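PDB 2PYX: tryptophan halogenase from Shewanella frigidimarina, which is probably a flavin-dependent enzyme that binds FAD and halogenates tryptophan or a related substrate. Local coordinates for residues Q466-L469 against Y470-F474; F407-L410 against H411-S415; E441-Y445 against Q446-Q450; E133-S136 against F137-V141. All coordinates share one frame; numbering follows the deposited sequence.

Contact 1: residues Q466-L469 against Y470-F474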
# COMPACT_ATOMS: atom_id res chain seq x y z
N GLN A 466 11.49 7.98 9.97
CA GLN A 466 11.58 8.45 11.35
C GLN A 466 10.60 7.73 12.26
O GLN A 466 10.94 7.33 13.37
CB GLN A 466 11.29 9.96 11.39
CG GLN A 466 12.30 10.79 10.60
CD GLN A 466 11.91 12.25 10.46
OE1 GLN A 466 10.74 12.62 10.70
NE2 GLN A 466 12.90 13.10 10.12
N TYR A 467 9.37 7.57 11.79
CA TYR A 467 8.35 6.95 12.64
C TYR A 467 8.73 5.51 13.00
O TYR A 467 8.51 5.08 14.13
CB TYR A 467 6.99 6.92 11.97
CG TYR A 467 6.26 8.21 11.97
CD1 TYR A 467 5.97 8.88 13.17
CD2 TYR A 467 5.76 8.75 10.80
CE1 TYR A 467 5.21 10.08 13.17
CE2 TYR A 467 4.98 9.95 10.81
CZ TYR A 467 4.73 10.61 11.99
OH TYR A 467 3.96 11.77 11.98
N VAL A 468 9.26 4.76 12.04
CA VAL A 468 9.67 3.39 12.30
C VAL A 468 10.94 3.36 13.14
O VAL A 468 11.01 2.67 14.17
CB VAL A 468 9.80 2.56 11.00
CG1 VAL A 468 10.42 1.17 11.30
CG2 VAL A 468 8.43 2.38 10.37
N LEU A 469 11.97 4.09 12.73
CA LEU A 469 13.25 4.07 13.42
C LEU A 469 13.07 4.39 14.90
O LEU A 469 13.57 3.69 15.77
CB LEU A 469 14.22 5.05 12.76
CG LEU A 469 15.69 4.96 13.10
CD1 LEU A 469 16.32 3.67 12.61
CD2 LEU A 469 16.47 6.11 12.49
N TYR A 470 12.38 5.50 15.17
CA TYR A 470 12.22 5.96 16.55
C TYR A 470 11.04 5.32 17.25
O TYR A 470 11.02 5.25 18.49
CB TYR A 470 12.20 7.48 16.61
CG TYR A 470 13.51 8.03 16.07
CD1 TYR A 470 14.76 7.66 16.61
CD2 TYR A 470 13.53 8.83 14.93
CE1 TYR A 470 15.94 8.08 16.06
CE2 TYR A 470 14.75 9.28 14.39
CZ TYR A 470 15.94 8.91 14.94
OH TYR A 470 17.13 9.32 14.39
N GLY A 471 10.05 4.83 16.51
CA GLY A 471 9.06 3.96 17.10
C GLY A 471 9.70 2.77 17.79
O GLY A 471 9.22 2.32 18.86
N MSE A 472 10.74 2.25 17.18
CA MSE A 472 11.44 1.08 17.68
C MSE A 472 12.66 1.42 18.52
O MSE A 472 13.53 0.58 18.74
CB MSE A 472 11.78 0.15 16.50
CG MSE A 472 10.56 -0.28 15.76
SE MSE A 472 10.96 -1.64 14.38
CE MSE A 472 11.55 -3.14 15.61
N SER A 473 12.73 2.65 19.03
CA SER A 473 13.71 3.04 20.05
C SER A 473 15.15 3.03 19.60
O SER A 473 16.08 2.90 20.41
CB SER A 473 13.54 2.19 21.30
OG SER A 473 12.23 2.38 21.79
N PHE A 474 15.37 3.23 18.29
CA PHE A 474 16.73 3.32 17.78
C PHE A 474 17.44 4.55 18.33
O PHE A 474 16.82 5.61 18.44
CB PHE A 474 16.65 3.39 16.27
CG PHE A 474 17.99 3.34 15.56
CD1 PHE A 474 18.49 2.16 15.08
CD2 PHE A 474 18.69 4.53 15.26
CE1 PHE A 474 19.67 2.12 14.36
CE2 PHE A 474 19.85 4.47 14.56
CZ PHE A 474 20.35 3.29 14.10
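Gln466 O accepts from Tyr470 N at 2.9 Å, a nearly straight i to i+4 helical bond, with an N-H...O angle of 164°. Its CB lies beside Tyr470 CD2, while its amide NE2 turns away to Pro448 O and Asp123 OD2. Tyr467 O takes Gly471 N at 2.8 Å in a bent bond, the donor standing above the carbonyl plane. Val468 O receives Met472 N at 3.1 Å, and Val468 CG1 rests on the selenium of Met472, a selenomethionine. Leu469 O is an acceptor in the Schellman motif that ends the helix. Phe474 N bonds back to Leu469 O at 3.1 Å, and Ser473 N bonds to Tyr470 O at 3.2 Å. Ser473, with its positive phi, is the C-prime residue. The reversal brings the Phe474 ring onto Leu469 CD1, which sits over its face, 3.6 Å from the ring centroid, in a close CH-pi contact. Leu469 CD2 lies over a face of the neighbouring Tyr470, 4.2 Å from that centroid. The Tyr470 ring reaches this place because CG stands anti to the carbonyl carbon (chi1 -61°), so that Tyr470 and Leu469 run side by side. Tyr470 OH bonds Thr476 OG1, the ring also meets that of Trp128, and the side chain packs on Phe137. An alanine at Tyr470 would take away the ring over Leu469 CD2, and would probably leave a gap there and Thr476 OG1 without this partner.

Contact 2: residues F407-L410 against H411-S415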
# COMPACT_ATOMS: atom_id res chain seq x y z
N PHE A 407 12.75 -0.15 3.33
CA PHE A 407 11.84 0.33 4.38
C PHE A 407 11.25 -0.86 5.14
O PHE A 407 11.19 -0.85 6.37
CB PHE A 407 10.74 1.24 3.81
CG PHE A 407 9.84 1.82 4.88
CD1 PHE A 407 10.36 2.43 6.00
CD2 PHE A 407 8.46 1.71 4.77
CE1 PHE A 407 9.52 2.97 6.98
CE2 PHE A 407 7.62 2.26 5.73
CZ PHE A 407 8.15 2.88 6.83
N LEU A 408 10.78 -1.87 4.41
CA LEU A 408 10.26 -3.07 5.08
C LEU A 408 11.33 -3.74 5.91
O LEU A 408 11.12 -4.05 7.07
CB LEU A 408 9.69 -4.04 4.06
CG LEU A 408 8.23 -3.79 3.68
CD1 LEU A 408 7.93 -2.37 3.21
CD2 LEU A 408 7.76 -4.82 2.66
N LYS A 409 12.51 -3.92 5.33
CA LYS A 409 13.60 -4.58 6.07
C LYS A 409 13.96 -3.83 7.35
O LYS A 409 14.29 -4.46 8.37
CB LYS A 409 14.82 -4.72 5.17
CG LYS A 409 16.02 -5.41 5.84
CD LYS A 409 15.67 -6.87 6.30
CE LYS A 409 16.91 -7.57 6.81
NZ LYS A 409 16.79 -9.09 6.87
N LEU A 410 13.93 -2.50 7.31
CA LEU A 410 14.18 -1.67 8.50
C LEU A 410 13.36 -2.14 9.70
O LEU A 410 13.83 -2.08 10.82
CB LEU A 410 13.83 -0.19 8.20
CG LEU A 410 14.09 0.81 9.34
CD1 LEU A 410 15.53 0.91 9.71
CD2 LEU A 410 13.57 2.22 8.96
N HIS A 411 12.10 -2.51 9.47
CA HIS A 411 11.19 -2.91 10.54
C HIS A 411 11.77 -4.10 11.29
O HIS A 411 11.54 -4.22 12.52
CB HIS A 411 9.81 -3.30 10.02
CG HIS A 411 9.00 -2.17 9.44
ND1 HIS A 411 9.41 -1.45 8.33
CD2 HIS A 411 7.80 -1.66 9.79
CE1 HIS A 411 8.47 -0.57 8.01
NE2 HIS A 411 7.48 -0.68 8.88
N TYR A 412 12.45 -4.98 10.60
CA TYR A 412 13.04 -6.18 11.21
C TYR A 412 14.40 -5.91 11.81
O TYR A 412 14.75 -6.43 12.87
CB TYR A 412 13.20 -7.30 10.17
CG TYR A 412 11.91 -7.80 9.59
CD1 TYR A 412 11.19 -8.78 10.24
CD2 TYR A 412 11.38 -7.32 8.39
CE1 TYR A 412 10.02 -9.23 9.73
CE2 TYR A 412 10.21 -7.81 7.86
CZ TYR A 412 9.52 -8.77 8.54
OH TYR A 412 8.33 -9.26 8.02
N VAL A 413 15.22 -5.17 11.10
CA VAL A 413 16.66 -5.09 11.45
C VAL A 413 16.93 -4.45 12.79
O VAL A 413 17.92 -4.76 13.46
CB VAL A 413 17.49 -4.28 10.45
CG1 VAL A 413 18.99 -4.12 10.95
CG2 VAL A 413 17.50 -4.92 9.14
N ILE A 414 16.06 -3.52 13.18
CA ILE A 414 16.25 -2.78 14.43
C ILE A 414 15.46 -3.34 15.62
O ILE A 414 15.41 -2.73 16.70
CB ILE A 414 16.00 -1.28 14.25
CG1 ILE A 414 14.54 -0.99 13.95
CG2 ILE A 414 16.92 -0.74 13.16
CD1 ILE A 414 14.26 0.48 13.61
N SER A 415 14.90 -4.53 15.45
CA SER A 415 14.37 -5.26 16.60
C SER A 415 15.48 -5.67 17.55
O SER A 415 16.64 -5.84 17.15
CB SER A 415 13.63 -6.53 16.14
OG SER A 415 13.01 -7.16 17.27
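His411 ND1 donates to Phe407 O at 2.7 Å. The oxygen lies in the imidazole plane, but the bond is bent, with an N-H...O angle of 139°. This bond and the one between NE2 and Glu361 OE2 help fix the rotation of the ring. Lys409 O is gripped twice. Val413 N meets it nearly along the C=O axis at 3.0 Å, and Tyr412 N comes from above the carbonyl plane at 2.9 Å. His411 N reaches Leu408 O at 3.0 Å, also from above the plane. Two of these three backbone bonds are i to i+3, consistent with a tightened last turn. The imidazole edge points at the face of Phe407 in a T-shaped stack, with planes at 72°. His411 CE1 stands over the ring centre, 3.6 Å above the plane. Phe407 CG is anti to its amide nitrogen (chi1 -177°), which brings the ring beneath the imidazole. Farther out, Lys409 CE packs on Val413 CG2 at 3.6 Å, and Leu410 CD1 touches Ile414 CG2. This is the C-terminal turn of helix 383-413, placed beside the predicted tryptophan site, where His411 is a probable second-shell partner of Glu361.

Contact 3: residues E441-Y445 against Q446-Q450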
# COMPACT_ATOMS: atom_id res chain seq x y z
N GLU A 441 23.99 3.02 9.37
CA GLU A 441 25.21 3.60 9.90
C GLU A 441 25.06 5.12 10.04
O GLU A 441 25.37 5.68 11.09
CB GLU A 441 26.40 3.22 9.02
CG GLU A 441 27.70 3.87 9.38
CD GLU A 441 28.79 3.58 8.37
OE1 GLU A 441 28.86 4.20 7.24
OE2 GLU A 441 29.64 2.74 8.74
N LEU A 442 24.56 5.78 8.99
CA LEU A 442 24.38 7.22 9.05
C LEU A 442 23.43 7.63 10.17
O LEU A 442 23.70 8.61 10.88
CB LEU A 442 23.87 7.73 7.71
CG LEU A 442 23.66 9.23 7.57
CD1 LEU A 442 24.96 9.95 7.80
CD2 LEU A 442 23.08 9.57 6.21
N TRP A 443 22.35 6.87 10.36
CA TRP A 443 21.31 7.25 11.30
C TRP A 443 21.74 7.06 12.75
O TRP A 443 21.08 7.58 13.63
CB TRP A 443 20.02 6.53 10.99
CG TRP A 443 19.43 6.92 9.69
CD1 TRP A 443 19.62 8.11 9.02
CD2 TRP A 443 18.52 6.16 8.89
NE1 TRP A 443 18.87 8.12 7.86
CE2 TRP A 443 18.19 6.94 7.75
CE3 TRP A 443 17.96 4.88 9.00
CZ2 TRP A 443 17.33 6.48 6.74
CZ3 TRP A 443 17.12 4.43 7.99
CH2 TRP A 443 16.83 5.22 6.89
N ARG A 444 22.84 6.34 12.99
CA ARG A 444 23.42 6.36 14.33
C ARG A 444 23.84 7.76 14.73
O ARG A 444 23.93 8.06 15.92
CB ARG A 444 24.63 5.45 14.39
CG ARG A 444 24.35 4.00 14.30
CD ARG A 444 25.65 3.21 14.24
NE ARG A 444 26.39 3.36 15.49
CZ ARG A 444 27.67 3.03 15.68
NH1 ARG A 444 28.40 2.53 14.69
NH2 ARG A 444 28.21 3.20 16.88
N TYR A 445 24.11 8.61 13.74
CA TYR A 445 24.75 9.90 13.96
C TYR A 445 23.91 11.09 13.61
O TYR A 445 24.18 12.21 14.07
CB TYR A 445 26.12 9.97 13.26
CG TYR A 445 27.05 8.92 13.76
CD1 TYR A 445 27.64 9.06 14.99
CD2 TYR A 445 27.28 7.76 13.03
CE1 TYR A 445 28.47 8.07 15.48
CE2 TYR A 445 28.11 6.78 13.51
CZ TYR A 445 28.70 6.95 14.73
OH TYR A 445 29.55 5.95 15.25
N GLN A 446 22.87 10.89 12.81
CA GLN A 446 21.92 11.97 12.50
C GLN A 446 20.55 11.39 12.16
O GLN A 446 20.44 10.24 11.73
CB GLN A 446 22.41 12.85 11.36
CG GLN A 446 22.57 12.14 10.02
CD GLN A 446 23.04 13.08 8.94
OE1 GLN A 446 23.90 13.94 9.19
NE2 GLN A 446 22.47 12.95 7.73
N THR A 447 19.50 12.17 12.34
CA THR A 447 18.18 11.68 12.03
C THR A 447 17.99 11.49 10.52
O THR A 447 18.62 12.18 9.71
CB THR A 447 17.06 12.58 12.55
OG1 THR A 447 17.15 13.86 11.91
CG2 THR A 447 17.17 12.74 14.05
N PRO A 448 17.06 10.59 10.14
CA PRO A 448 16.63 10.54 8.73
C PRO A 448 16.07 11.90 8.34
O PRO A 448 15.48 12.61 9.16
CB PRO A 448 15.52 9.47 8.73
CG PRO A 448 15.80 8.61 10.02
CD PRO A 448 16.33 9.63 11.00
N SER A 449 16.32 12.26 7.09
CA SER A 449 15.80 13.54 6.61
C SER A 449 15.51 13.47 5.13
O SER A 449 15.83 12.51 4.47
CB SER A 449 16.78 14.68 6.88
OG SER A 449 17.82 14.62 5.93
N GLN A 450 14.89 14.53 4.63
CA GLN A 450 14.63 14.62 3.18
C GLN A 450 15.90 14.53 2.35
O GLN A 450 15.86 14.13 1.17
CB GLN A 450 13.90 15.92 2.82
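Leu442 O is gripped by two backbone amides at the end of helix 434-443. Tyr445 N binds it at 2.9 Å. Gln446 N reaches it at 3.1 Å, in the carbonyl plane, with an N-H...O angle of 139°. After this turn the chain leaves as an extended loop. Gln446 turns its side chain back over Leu442: CG sits between the backbone N and the carbonyl carbon (chi1 63°), and the amide end lies across the leucine methyls, with NE2 3.8 Å from Leu442 CD2. Gln446 O faces Trp443, whose CA makes a CA-H...O contact with it at 3.1 Å. Two residues on, Pro448 covers one face of the Trp443 indole. Pro448 CG stands 3.7 Å from the centroid of the five-membered ring and only 9° off its normal, a CH-pi contact. Trp443 NE1 bonds Asp452 OD2, which helps fix the rotation of the indole. A leucine at Trp443 would remove the flat face under Pro448, and would probably leave the proline poorly packed and Asp452 without its indole N-H. The indole and Pro448 both also touch Leu469 of helix 462-471. The whole is a helix C-terminus followed by a proline packed on a tryptophan face, at the place where the outgoing loop meets helix 462-471.

Contact 4: residues E133-S136 against F137-V141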
# COMPACT_ATOMS: atom_id res chain seq x y z
N GLU A 133 13.12 9.48 26.12
CA GLU A 133 12.81 8.69 27.29
C GLU A 133 11.58 9.22 27.99
O GLU A 133 11.02 8.52 28.85
CB GLU A 133 13.99 8.64 28.27
CG GLU A 133 15.25 8.06 27.67
CD GLU A 133 15.06 6.67 27.07
OE1 GLU A 133 14.48 5.79 27.76
OE2 GLU A 133 15.48 6.46 25.91
N GLN A 134 11.14 10.42 27.64
CA GLN A 134 9.95 11.01 28.26
C GLN A 134 8.67 10.95 27.43
O GLN A 134 7.58 10.91 27.98
CB GLN A 134 10.23 12.45 28.65
CG GLN A 134 11.14 12.57 29.89
CD GLN A 134 12.62 12.36 29.58
OE1 GLN A 134 13.13 12.90 28.62
NE2 GLN A 134 13.30 11.55 30.39
N VAL A 135 8.80 10.96 26.10
CA VAL A 135 7.63 10.96 25.23
C VAL A 135 8.02 10.29 23.90
O VAL A 135 9.15 10.44 23.46
CB VAL A 135 7.14 12.41 24.98
CG1 VAL A 135 8.18 13.26 24.26
CG2 VAL A 135 5.79 12.44 24.26
N SER A 136 7.08 9.56 23.31
CA SER A 136 7.32 8.91 22.02
C SER A 136 7.42 9.94 20.94
O SER A 136 6.81 11.00 20.99
CB SER A 136 6.25 7.90 21.67
OG SER A 136 4.99 8.50 21.45
N PHE A 137 8.19 9.62 19.90
CA PHE A 137 8.23 10.46 18.73
C PHE A 137 6.82 10.73 18.19
O PHE A 137 6.45 11.88 17.96
CB PHE A 137 9.12 9.80 17.67
CG PHE A 137 9.20 10.55 16.37
CD1 PHE A 137 9.66 11.86 16.30
CD2 PHE A 137 8.79 9.94 15.20
CE1 PHE A 137 9.71 12.53 15.08
CE2 PHE A 137 8.86 10.59 13.99
CZ PHE A 137 9.30 11.89 13.92
N ALA A 138 6.03 9.70 18.01
CA ALA A 138 4.71 9.90 17.41
C ALA A 138 3.80 10.77 18.28
O ALA A 138 3.13 11.68 17.77
CB ALA A 138 4.03 8.60 17.11
N GLU A 139 3.82 10.54 19.59
CA GLU A 139 3.03 11.46 20.44
C GLU A 139 3.52 12.91 20.36
O GLU A 139 2.69 13.84 20.40
CB GLU A 139 3.03 10.99 21.87
CG GLU A 139 2.08 11.85 22.74
CD GLU A 139 1.91 11.36 24.16
OE1 GLU A 139 2.14 10.16 24.44
OE2 GLU A 139 1.53 12.19 25.01
N ALA A 140 4.84 13.10 20.27
CA ALA A 140 5.42 14.43 20.26
C ALA A 140 5.06 15.22 19.01
O ALA A 140 4.97 16.45 19.08
CB ALA A 140 6.93 14.36 20.42
N VAL A 141 4.88 14.55 17.86
CA VAL A 141 4.81 15.26 16.58
C VAL A 141 3.51 15.09 15.83
O VAL A 141 3.30 15.72 14.81
CB VAL A 141 5.97 14.89 15.60
CG1 VAL A 141 7.32 15.09 16.25
CG2 VAL A 141 5.82 13.47 15.10
O HOH W 1 4.73 8.99 24.85
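Ser136 OG faces the first turn of helix 137-141 and caps it. Ser136 is the N-cap residue: its hydroxyl oxygen accepts from Glu139 N at 3.0 Å, with an N-H...O angle of 156°. OG stands between the backbone N and the carbonyl carbon (chi1 66°), which turns it toward that amide. The hydroxyl thus satisfies an amide of the first turn that has no regular i to i+4 helical partner. Ser136 O accepts from Ala140 N at 3.0 Å, the first regular i to i+4 bond of the helix. Glu139 points back toward the loop, its chain extended beyond CG, and crosses Val135 at a slant. Val135 CG2 touches Glu139 CB at 3.9 Å and lies close to the carboxylate carbon. The other branch, Val135 CG1, meets Ala140 CB at 4.2 Å. The Phe137 ring packs on Tyr467 and Gln466 of helix 462-471 and on Trp128. Val135 O is bonded to Trp128 NE1, so the loop before the cap is also held to helix 125-128. A water bridges Ser136 and Glu139. It accepts from Ser136 N at 2.9 Å and donates to Glu139 OE1 at 2.9 Å.

Overall arrangement
Along the chain the order is contact 4, 2, 3, 1. Contact 1, at the end of helix 462-471, touches all three others. Its centre is about 10 Å from those of contacts 2 and 4, and about 12 Å from that of contact 3. Val468 and Met472 pack on contact 2. Gln466 and Tyr470 meet the loop of contact 3, and Tyr467 meets contact 4. Contacts 2 and 3 barely touch, through Leu410 and Trp443; contact 4 touches neither. The C-terminal ends of helices 383-413 and 434-443 and the start of helix 137-141 thus gather round the end of helix 462-471. Contacts 1 and 2 lie beside the predicted tryptophan site; the others lie farther out.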